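Local coordinates for pectate lyase (Bacillus subtilis, PDB 5AMV), which cleaves polygalacturonate by calcium-dependent elimination, giving oligosaccharides with unsaturated galacturonosyl groups at their non-reducing ends, at residues R284-E296 / W371-V385. Residues are numbered along the deposited sequence; the frame is centred on the assembly and turned at random.
Sequences RFGQVHVYNNYYE and WTPSLHGSIDASANV
Gln287 lies against one face of the Trp371 indole, its CB 3.6 Å from the centroid of the six-membered ring in a CH-pi contact; CD of Pro373 is offset over the opposite face, and Val288 C comes to the edge. In the extended Gln287 chain CG lies over the five-membered ring and OE1 over the CD2-CE3 bond, the amide turned only 21° from the indole plane. These residues join strand 287-296 of the right-handed parallel beta-helix, the fold of polysaccharide lyase family 1, to the loop 371-381 that runs along its outside into helix 382-392. With an alanine here instead of Trp371, the Gln287 side chain is likely to lose its aromatic platform and a gap to open between Gln287 and Pro373. The His289 ring is sandwiched: CG of Pro373 stands 3.5 Å from its centroid, almost on the ring normal, while CD2 of Tyr291 sits over the other face toward the rim. CB of His376 meets the imidazole edge in plane, beside a water that joins ND1 to the Leu375 carbonyl; NE2 is hydrogen-bonded to Gln321 OE1 on strand 317-326. With CG between the backbone N and carbonyl carbon (chi1 75°), Tyr291 points at the loop, CG1 of Ile379 over one face and two waters in plane at the hydroxyl end. One water links OH to Gly377 N, the other to Ser378 O, so these two waters bridge the Tyr291 hydroxyl to the loop backbone. One residue past Tyr291, the Asn292 amide grips the Asp380 backbone twice: ND2 donates to Asp380 O at 3.1 Å, tilted from the carbonyl plane, with CG2 of Val385 packed 3.4 Å from ND2. Asp380 OD2 is hydrogen-bonded to His270 NE2, and Asp380 N gives its hydrogen to Asn292 OD1 at 2.8 Å, in the carbonyl plane on a lone pair.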
ATOM      1  N   ARG A 284       6.236   6.241 -10.219  1.00  9.00           N
ATOM      2  CA  ARG A 284       7.426   6.738 -10.918  1.00  9.32           C
ATOM      3  C   ARG A 284       8.051   5.546 -11.639  1.00  9.96           C
ATOM      4  O   ARG A 284       8.066   4.446 -11.096  1.00  9.68           O
ATOM      5  CB  ARG A 284       8.434   7.343  -9.942  1.00  9.54           C
ATOM      6  CG  ARG A 284       7.978   8.585  -9.210  1.00 12.17           C
ATOM      7  CD  ARG A 284       9.000   8.874  -8.107  1.00 11.10           C
ATOM      8  NE  ARG A 284       8.747  10.155  -7.446  1.00 14.01           N
ATOM      9  CZ  ARG A 284       8.031  10.301  -6.337  1.00 11.15           C
ATOM     10  NH1 ARG A 284       7.496   9.252  -5.709  1.00 12.47           N
ATOM     11  NH2 ARG A 284       7.873  11.513  -5.818  1.00 16.37           N
ATOM     12  N   PHE A 285       8.524   5.774 -12.871  1.00 10.00           N
ATOM     13  CA  PHE A 285       9.378   4.798 -13.601  1.00  9.91           C
ATOM     14  C   PHE A 285       8.752   3.525 -14.115  1.00  9.80           C
ATOM     15  O   PHE A 285       9.060   3.087 -15.223  1.00 11.64           O
ATOM     16  CB  PHE A 285      10.654   4.441 -12.804  1.00 10.12           C
ATOM     17  CG  PHE A 285      11.548   5.639 -12.548  1.00 10.35           C
ATOM     18  CD1 PHE A 285      12.270   6.220 -13.603  1.00 10.90           C
ATOM     19  CD2 PHE A 285      11.618   6.219 -11.280  1.00 11.26           C
ATOM     20  CE1 PHE A 285      13.076   7.368 -13.375  1.00 13.28           C
ATOM     21  CE2 PHE A 285      12.418   7.376 -11.033  1.00 14.44           C
ATOM     22  CZ  PHE A 285      13.156   7.943 -12.113  1.00 12.12           C
ATOM     23  N   GLY A 286       7.879   2.898 -13.330  1.00  9.95           N
ATOM     24  CA  GLY A 286       7.503   1.549 -13.638  1.00  8.87           C
ATOM     25  C   GLY A 286       6.524   1.325 -14.765  1.00  8.21           C
ATOM     26  O   GLY A 286       5.685   2.180 -15.095  1.00  9.13           O
ATOM     27  N   GLN A 287       6.647   0.136 -15.345  1.00  8.16           N
ATOM     28  CA  GLN A 287       5.681  -0.388 -16.309  1.00  8.33           C
ATOM     29  C   GLN A 287       4.583  -1.060 -15.507  1.00  8.64           C
ATOM     30  O   GLN A 287       4.713  -2.230 -15.111  1.00  7.61           O
ATOM     31  CB  GLN A 287       6.387  -1.395 -17.228  1.00  9.91           C
ATOM     32  CG  GLN A 287       7.382  -0.710 -18.189  1.00 10.85           C
ATOM     33  CD  GLN A 287       8.197  -1.737 -18.983  1.00 11.42           C
ATOM     34  OE1 GLN A 287       7.833  -2.917 -19.065  1.00  9.76           O
ATOM     35  NE2 GLN A 287       9.278  -1.263 -19.640  1.00 11.37           N
ATOM     36  N   VAL A 288       3.499  -0.290 -15.270  1.00  7.12           N
ATOM     37  CA  VAL A 288       2.453  -0.731 -14.342  1.00  6.69           C
ATOM     38  C   VAL A 288       1.191  -0.961 -15.143  1.00  6.98           C
ATOM     39  O   VAL A 288       0.668  -0.037 -15.769  1.00  8.01           O
ATOM     40  CB  VAL A 288       2.254   0.297 -13.230  1.00  6.59           C
ATOM     41  CG1 VAL A 288       1.149  -0.178 -12.257  1.00  6.01           C
ATOM     42  CG2 VAL A 288       3.567   0.554 -12.502  1.00  8.34           C
ATOM     43  N   HIS A 289       0.723  -2.211 -15.149  1.00  7.37           N
ATOM     44  CA  HIS A 289      -0.492  -2.568 -15.876  1.00  7.86           C
ATOM     45  C   HIS A 289      -1.668  -2.447 -14.905  1.00  7.22           C
ATOM     46  O   HIS A 289      -1.702  -3.153 -13.920  1.00  7.52           O
ATOM     47  CB  HIS A 289      -0.399  -4.011 -16.395  1.00  8.09           C
ATOM     48  CG  HIS A 289      -1.506  -4.392 -17.327  1.00  8.10           C
ATOM     49  ND1 HIS A 289      -1.732  -5.697 -17.691  1.00  9.45           N
ATOM     50  CD2 HIS A 289      -2.427  -3.649 -17.998  1.00  6.44           C
ATOM     51  CE1 HIS A 289      -2.749  -5.750 -18.540  1.00 11.66           C
ATOM     52  NE2 HIS A 289      -3.171  -4.518 -18.764  1.00  8.61           N
ATOM     53  N   VAL A 290      -2.623  -1.584 -15.207  1.00  6.76           N
ATOM     54  CA  VAL A 290      -3.748  -1.263 -14.339  1.00  7.21           C
ATOM     55  C   VAL A 290      -5.033  -1.627 -15.082  1.00  7.00           C
ATOM     56  O   VAL A 290      -5.414  -0.948 -16.039  1.00  8.84           O
ATOM     57  CB  VAL A 290      -3.682   0.235 -14.000  1.00  7.49           C
ATOM     58  CG1 VAL A 290      -4.943   0.713 -13.173  1.00  6.80           C
ATOM     59  CG2 VAL A 290      -2.333   0.562 -13.301  1.00  5.82           C
ATOM     60  N   TYR A 291      -5.675  -2.720 -14.729  1.00  8.20           N
ATOM     61  CA  TYR A 291      -6.905  -3.064 -15.471  1.00  7.90           C
ATOM     62  C   TYR A 291      -8.036  -3.593 -14.617  1.00  7.88           C
ATOM     63  O   TYR A 291      -7.819  -4.278 -13.603  1.00  7.64           O
ATOM     64  CB  TYR A 291      -6.615  -4.031 -16.656  1.00  7.06           C
ATOM     65  CG  TYR A 291      -6.327  -5.489 -16.305  1.00  7.99           C
ATOM     66  CD1 TYR A 291      -7.365  -6.427 -16.232  1.00  8.97           C
ATOM     67  CD2 TYR A 291      -5.024  -5.931 -16.097  1.00  8.99           C
ATOM     68  CE1 TYR A 291      -7.139  -7.767 -15.923  1.00  8.57           C
ATOM     69  CE2 TYR A 291      -4.776  -7.324 -15.804  1.00  7.95           C
ATOM     70  CZ  TYR A 291      -5.833  -8.198 -15.736  1.00  7.61           C
ATOM     71  OH  TYR A 291      -5.593  -9.542 -15.466  1.00 10.53           O
ATOM     72  N   ASN A 292      -9.270  -3.325 -15.060  1.00  7.57           N
ATOM     73  CA  ASN A 292     -10.443  -3.852 -14.358  1.00  8.34           C
ATOM     74  C   ASN A 292     -10.516  -3.479 -12.867  1.00  8.07           C
ATOM     75  O   ASN A 292     -10.993  -4.285 -12.061  1.00  8.72           O
ATOM     76  CB  ASN A 292     -10.565  -5.401 -14.488  1.00  7.98           C
ATOM     77  CG  ASN A 292     -10.908  -5.885 -15.890  1.00  9.80           C
ATOM     78  OD1 ASN A 292     -10.774  -7.081 -16.166  1.00 11.15           O
ATOM     79  ND2 ASN A 292     -11.373  -4.974 -16.774  1.00  9.89           N
ATOM     80  N   ASN A 293     -10.058  -2.278 -12.506  1.00  8.15           N
ATOM     81  CA  ASN A 293     -10.194  -1.803 -11.130  1.00  8.03           C
ATOM     82  C   ASN A 293     -11.414  -0.907 -11.051  1.00  8.32           C
ATOM     83  O   ASN A 293     -11.834  -0.317 -12.060  1.00  8.29           O
ATOM     84  CB  ASN A 293      -8.912  -1.081 -10.686  1.00  8.57           C
ATOM     85  CG  ASN A 293      -7.693  -1.968 -10.750  1.00  7.13           C
ATOM     86  OD1 ASN A 293      -7.513  -2.894  -9.946  1.00  6.94           O
ATOM     87  ND2 ASN A 293      -6.863  -1.755 -11.770  1.00  7.76           N
ATOM     88  N   TYR A 294     -11.979  -0.786  -9.846  1.00  8.53           N
ATOM     89  CA  TYR A 294     -13.198  -0.031  -9.633  1.00  7.80           C
ATOM     90  C   TYR A 294     -12.880   1.009  -8.552  1.00  7.02           C
ATOM     91  O   TYR A 294     -12.390   0.635  -7.479  1.00  7.50           O
ATOM     92  CB  TYR A 294     -14.345  -0.916  -9.174  1.00  7.58           C
ATOM     93  CG  TYR A 294     -15.591  -0.106  -8.954  1.00  7.47           C
ATOM     94  CD1 TYR A 294     -16.181   0.610 -10.012  1.00  9.02           C
ATOM     95  CD2 TYR A 294     -16.184  -0.057  -7.690  1.00  8.25           C
ATOM     96  CE1 TYR A 294     -17.302   1.347  -9.831  1.00  9.42           C
ATOM     97  CE2 TYR A 294     -17.355   0.710  -7.480  1.00  6.15           C
ATOM     98  CZ  TYR A 294     -17.899   1.412  -8.560  1.00  8.26           C
ATOM     99  OH  TYR A 294     -19.026   2.155  -8.344  1.00 10.96           O
ATOM    100  N   TYR A 295     -13.110   2.279  -8.865  1.00  6.24           N
ATOM    101  CA  TYR A 295     -12.803   3.385  -7.944  1.00  7.31           C
ATOM    102  C   TYR A 295     -14.110   4.092  -7.667  1.00  7.35           C
ATOM    103  O   TYR A 295     -14.881   4.423  -8.607  1.00  7.69           O
ATOM    104  CB  TYR A 295     -11.796   4.395  -8.587  1.00  7.05           C
ATOM    105  CG  TYR A 295     -10.552   3.754  -9.181  1.00  8.91           C
ATOM    106  CD1 TYR A 295     -10.621   3.087 -10.399  1.00  9.39           C
ATOM    107  CD2 TYR A 295      -9.323   3.800  -8.500  1.00  8.11           C
ATOM    108  CE1 TYR A 295      -9.486   2.477 -10.962  1.00  6.72           C
ATOM    109  CE2 TYR A 295      -8.181   3.164  -9.056  1.00  7.60           C
ATOM    110  CZ  TYR A 295      -8.294   2.529 -10.280  1.00 11.23           C
ATOM    111  OH  TYR A 295      -7.219   1.893 -10.878  1.00 12.19           O
ATOM    112  N   GLU A 296     -14.396   4.376  -6.383  1.00  7.36           N
ATOM    113  CA  GLU A 296     -15.678   5.033  -6.049  1.00  7.88           C
ATOM    114  C   GLU A 296     -15.469   5.930  -4.851  1.00  8.00           C
ATOM    115  O   GLU A 296     -14.744   5.577  -3.917  1.00  7.43           O
ATOM    116  CB  GLU A 296     -16.789   4.022  -5.736  1.00  8.18           C
ATOM    117  CG  GLU A 296     -16.328   2.916  -4.736  1.00  8.65           C
ATOM    118  CD  GLU A 296     -17.487   2.065  -4.224  1.00  9.63           C
ATOM    119  OE1 GLU A 296     -18.629   2.569  -4.044  1.00 13.82           O
ATOM    120  OE2 GLU A 296     -17.232   0.899  -3.925  1.00 10.07           O
ATOM    121  N   TRP A 371       5.599   0.553 -24.010  1.00 13.72           N
ATOM    122  CA  TRP A 371       5.465  -0.893 -23.846  1.00 13.34           C
ATOM    123  C   TRP A 371       3.995  -1.316 -23.916  1.00 13.79           C
ATOM    124  O   TRP A 371       3.112  -0.464 -23.804  1.00 14.27           O
ATOM    125  CB  TRP A 371       6.082  -1.359 -22.506  1.00 12.92           C
ATOM    126  CG  TRP A 371       5.210  -0.978 -21.290  1.00  9.06           C
ATOM    127  CD1 TRP A 371       4.910   0.281 -20.851  1.00 11.30           C
ATOM    128  CD2 TRP A 371       4.516  -1.889 -20.431  1.00  7.71           C
ATOM    129  NE1 TRP A 371       4.047   0.219 -19.752  1.00  9.33           N
ATOM    130  CE2 TRP A 371       3.803  -1.100 -19.477  1.00  8.99           C
ATOM    131  CE3 TRP A 371       4.446  -3.281 -20.354  1.00  9.40           C
ATOM    132  CZ2 TRP A 371       3.021  -1.673 -18.455  1.00  8.23           C
ATOM    133  CZ3 TRP A 371       3.651  -3.859 -19.325  1.00 10.40           C
ATOM    134  CH2 TRP A 371       2.969  -3.040 -18.397  1.00  8.28           C
ATOM    135  N   THR A 372       3.773  -2.617 -24.134  1.00 14.93           N
ATOM    136  CA  THR A 372       2.438  -3.223 -24.086  0.50 16.49           C
ATOM    137  C   THR A 372       2.478  -4.488 -23.238  1.00 16.80           C
ATOM    138  O   THR A 372       3.347  -5.367 -23.415  1.00 18.15           O
ATOM    139  CB  THR A 372       1.898  -3.595 -25.470  0.50 16.98           C
ATOM    140  OG1 THR A 372       2.920  -4.281 -26.191  0.50 19.74           O
ATOM    141  CG2 THR A 372       1.477  -2.353 -26.235  0.50 16.38           C
ATOM    142  N   PRO A 373       1.563  -4.582 -22.255  1.00 17.31           N
ATOM    143  CA  PRO A 373       1.601  -5.756 -21.376  1.00 18.60           C
ATOM    144  C   PRO A 373       1.381  -7.035 -22.155  1.00 21.59           C
ATOM    145  O   PRO A 373       0.517  -7.066 -23.033  1.00 23.32           O
ATOM    146  CB  PRO A 373       0.405  -5.559 -20.447  1.00 17.92           C
ATOM    147  CG  PRO A 373      -0.069  -4.166 -20.620  1.00 16.46           C
ATOM    148  CD  PRO A 373       0.655  -3.523 -21.770  1.00 16.73           C
ATOM    149  N   SER A 374       2.117  -8.092 -21.826  1.00 23.04           N
ATOM    150  CA  SER A 374       1.794  -9.403 -22.400  1.00 25.39           C
ATOM    151  C   SER A 374       1.310 -10.438 -21.360  1.00 25.18           C
ATOM    152  O   SER A 374       0.451 -11.293 -21.681  1.00 26.16           O
ATOM    153  CB  SER A 374       2.975  -9.944 -23.208  1.00 25.74           C
ATOM    154  OG  SER A 374       4.180  -9.807 -22.465  1.00 29.27           O
ATOM    155  N   LEU A 375       1.829 -10.354 -20.132  1.00 22.81           N
ATOM    156  CA  LEU A 375       1.439 -11.287 -19.070  1.00 21.63           C
ATOM    157  C   LEU A 375       0.192 -10.836 -18.336  1.00 20.64           C
ATOM    158  O   LEU A 375       0.279 -10.029 -17.409  1.00 20.86           O
ATOM    159  CB  LEU A 375       2.547 -11.400 -18.013  1.00 22.00           C
ATOM    160  CG  LEU A 375       3.618 -12.433 -18.222  1.00 23.03           C
ATOM    161  CD1 LEU A 375       4.598 -12.356 -17.087  1.00 20.60           C
ATOM    162  CD2 LEU A 375       2.952 -13.825 -18.342  1.00 22.78           C
ATOM    163  N   HIS A 376      -0.965 -11.323 -18.733  1.00 18.99           N
ATOM    164  CA  HIS A 376      -2.188 -10.986 -18.024  1.00 18.38           C
ATOM    165  C   HIS A 376      -3.252 -12.020 -18.284  1.00 17.44           C
ATOM    166  O   HIS A 376      -3.222 -12.706 -19.312  1.00 17.39           O
ATOM    167  CB  HIS A 376      -2.708  -9.583 -18.431  1.00 18.97           C
ATOM    168  CG  HIS A 376      -3.082  -9.480 -19.880  1.00 20.01           C
ATOM    169  ND1 HIS A 376      -4.277  -9.966 -20.372  1.00 21.72           N
ATOM    170  CD2 HIS A 376      -2.416  -8.968 -20.939  1.00 21.62           C
ATOM    171  CE1 HIS A 376      -4.331  -9.758 -21.675  1.00 22.67           C
ATOM    172  NE2 HIS A 376      -3.219  -9.142 -22.042  1.00 23.84           N
ATOM    173  N   GLY A 377      -4.223 -12.085 -17.376  1.00 17.08           N
ATOM    174  CA  GLY A 377      -5.383 -12.941 -17.549  1.00 17.53           C
ATOM    175  C   GLY A 377      -6.436 -12.227 -18.381  1.00 17.83           C
ATOM    176  O   GLY A 377      -6.164 -11.172 -19.001  1.00 17.83           O
ATOM    177  N   SER A 378      -7.640 -12.774 -18.369  1.00 18.19           N
ATOM    178  CA  SER A 378      -8.745 -12.212 -19.149  0.50 18.30           C
ATOM    179  C   SER A 378      -9.140 -10.816 -18.678  1.00 17.92           C
ATOM    180  O   SER A 378      -9.303 -10.574 -17.483  1.00 17.68           O
ATOM    181  CB  SER A 378      -9.948 -13.145 -19.081  0.50 18.81           C
ATOM    182  OG  SER A 378      -9.684 -14.305 -19.837  0.50 20.76           O
ATOM    183  N   ILE A 379      -9.300  -9.902 -19.632  1.00 17.32           N
ATOM    184  CA  ILE A 379      -9.719  -8.535 -19.333  1.00 16.40           C
ATOM    185  C   ILE A 379     -11.233  -8.405 -19.518  1.00 15.52           C
ATOM    186  O   ILE A 379     -11.742  -8.549 -20.641  1.00 15.94           O
ATOM    187  CB  ILE A 379      -8.913  -7.516 -20.178  1.00 16.28           C
ATOM    188  CG1 ILE A 379      -7.413  -7.709 -19.922  1.00 18.08           C
ATOM    189  CG2 ILE A 379      -9.367  -6.068 -19.881  1.00 14.76           C
ATOM    190  CD1 ILE A 379      -6.537  -6.820 -20.763  1.00 19.70           C
ATOM    191  N   ASP A 380     -11.955  -8.159 -18.426  1.00 12.97           N
ATOM    192  CA  ASP A 380     -13.406  -7.973 -18.450  1.00 12.19           C
ATOM    193  C   ASP A 380     -13.719  -6.732 -19.257  1.00 11.82           C
ATOM    194  O   ASP A 380     -12.977  -5.747 -19.259  1.00 11.03           O
ATOM    195  CB  ASP A 380     -13.986  -7.750 -17.045  1.00 11.58           C
ATOM    196  CG  ASP A 380     -13.728  -8.913 -16.097  1.00 13.83           C
ATOM    197  OD1 ASP A 380     -13.458 -10.053 -16.561  1.00 15.57           O
ATOM    198  OD2 ASP A 380     -13.793  -8.674 -14.864  1.00 15.99           O
ATOM    199  N   ALA A 381     -14.861  -6.777 -19.917  1.00 12.15           N
ATOM    200  CA  ALA A 381     -15.478  -5.565 -20.476  1.00 11.99           C
ATOM    201  C   ALA A 381     -15.709  -4.542 -19.356  1.00 11.54           C
ATOM    202  O   ALA A 381     -16.139  -4.889 -18.239  1.00 11.29           O
ATOM    203  CB  ALA A 381     -16.827  -5.937 -21.141  1.00 13.28           C
ATOM    204  N   SER A 382     -15.470  -3.272 -19.660  1.00 11.43           N
ATOM    205  CA  SER A 382     -15.701  -2.219 -18.660  1.00 11.20           C
ATOM    206  C   SER A 382     -17.074  -2.238 -18.008  1.00 11.61           C
ATOM    207  O   SER A 382     -17.210  -1.989 -16.807  1.00 11.27           O
ATOM    208  CB  SER A 382     -15.454  -0.866 -19.276  1.00 10.40           C
ATOM    209  OG  SER A 382     -14.189  -0.822 -19.900  1.00 11.09           O
ATOM    210  N   ALA A 383     -18.127  -2.516 -18.790  1.00 11.52           N
ATOM    211  CA  ALA A 383     -19.483  -2.549 -18.235  1.00 12.94           C
ATOM    212  C   ALA A 383     -19.687  -3.594 -17.136  1.00 12.90           C
ATOM    213  O   ALA A 383     -20.634  -3.494 -16.370  1.00 14.60           O
ATOM    214  CB  ALA A 383     -20.509  -2.825 -19.391  1.00 13.28           C
ATOM    215  N   ASN A 384     -18.781  -4.570 -17.016  1.00 13.94           N
ATOM    216  CA  ASN A 384     -18.948  -5.634 -16.011  1.00 13.37           C
ATOM    217  C   ASN A 384     -18.055  -5.463 -14.765  1.00 13.00           C
ATOM    218  O   ASN A 384     -18.210  -6.180 -13.772  1.00 13.01           O
ATOM    219  CB  ASN A 384     -18.687  -6.998 -16.635  1.00 13.80           C
ATOM    220  CG  ASN A 384     -19.604  -7.291 -17.832  1.00 18.63           C
ATOM    221  OD1 ASN A 384     -19.156  -7.804 -18.858  1.00 22.99           O
ATOM    222  ND2 ASN A 384     -20.853  -6.903 -17.722  1.00 19.45           N
ATOM    223  N   VAL A 385     -17.178  -4.462 -14.822  1.00 11.60           N
ATOM    224  CA  VAL A 385     -16.182  -4.230 -13.751  1.00 10.94           C
ATOM    225  C   VAL A 385     -16.755  -3.871 -12.400  1.00 10.67           C
ATOM    226  O   VAL A 385     -16.352  -4.499 -11.393  1.00 11.38           O
ATOM    227  CB  VAL A 385     -15.113  -3.224 -14.213  1.00  9.88           C
ATOM    228  CG1 VAL A 385     -14.188  -2.774 -13.031  1.00  8.29           C
ATOM    229  CG2 VAL A 385     -14.303  -3.840 -15.364  1.00  9.30           C
TER
HETATM  230  O   HOH W   1       0.116  -7.382 -16.626  0.50  2.00           O
HETATM  231  O   HOH W   2      -3.237 -10.672 -14.792  1.00 15.52           O
HETATM  232  O   HOH W   3      -7.805 -10.983 -15.312  1.00 16.44           O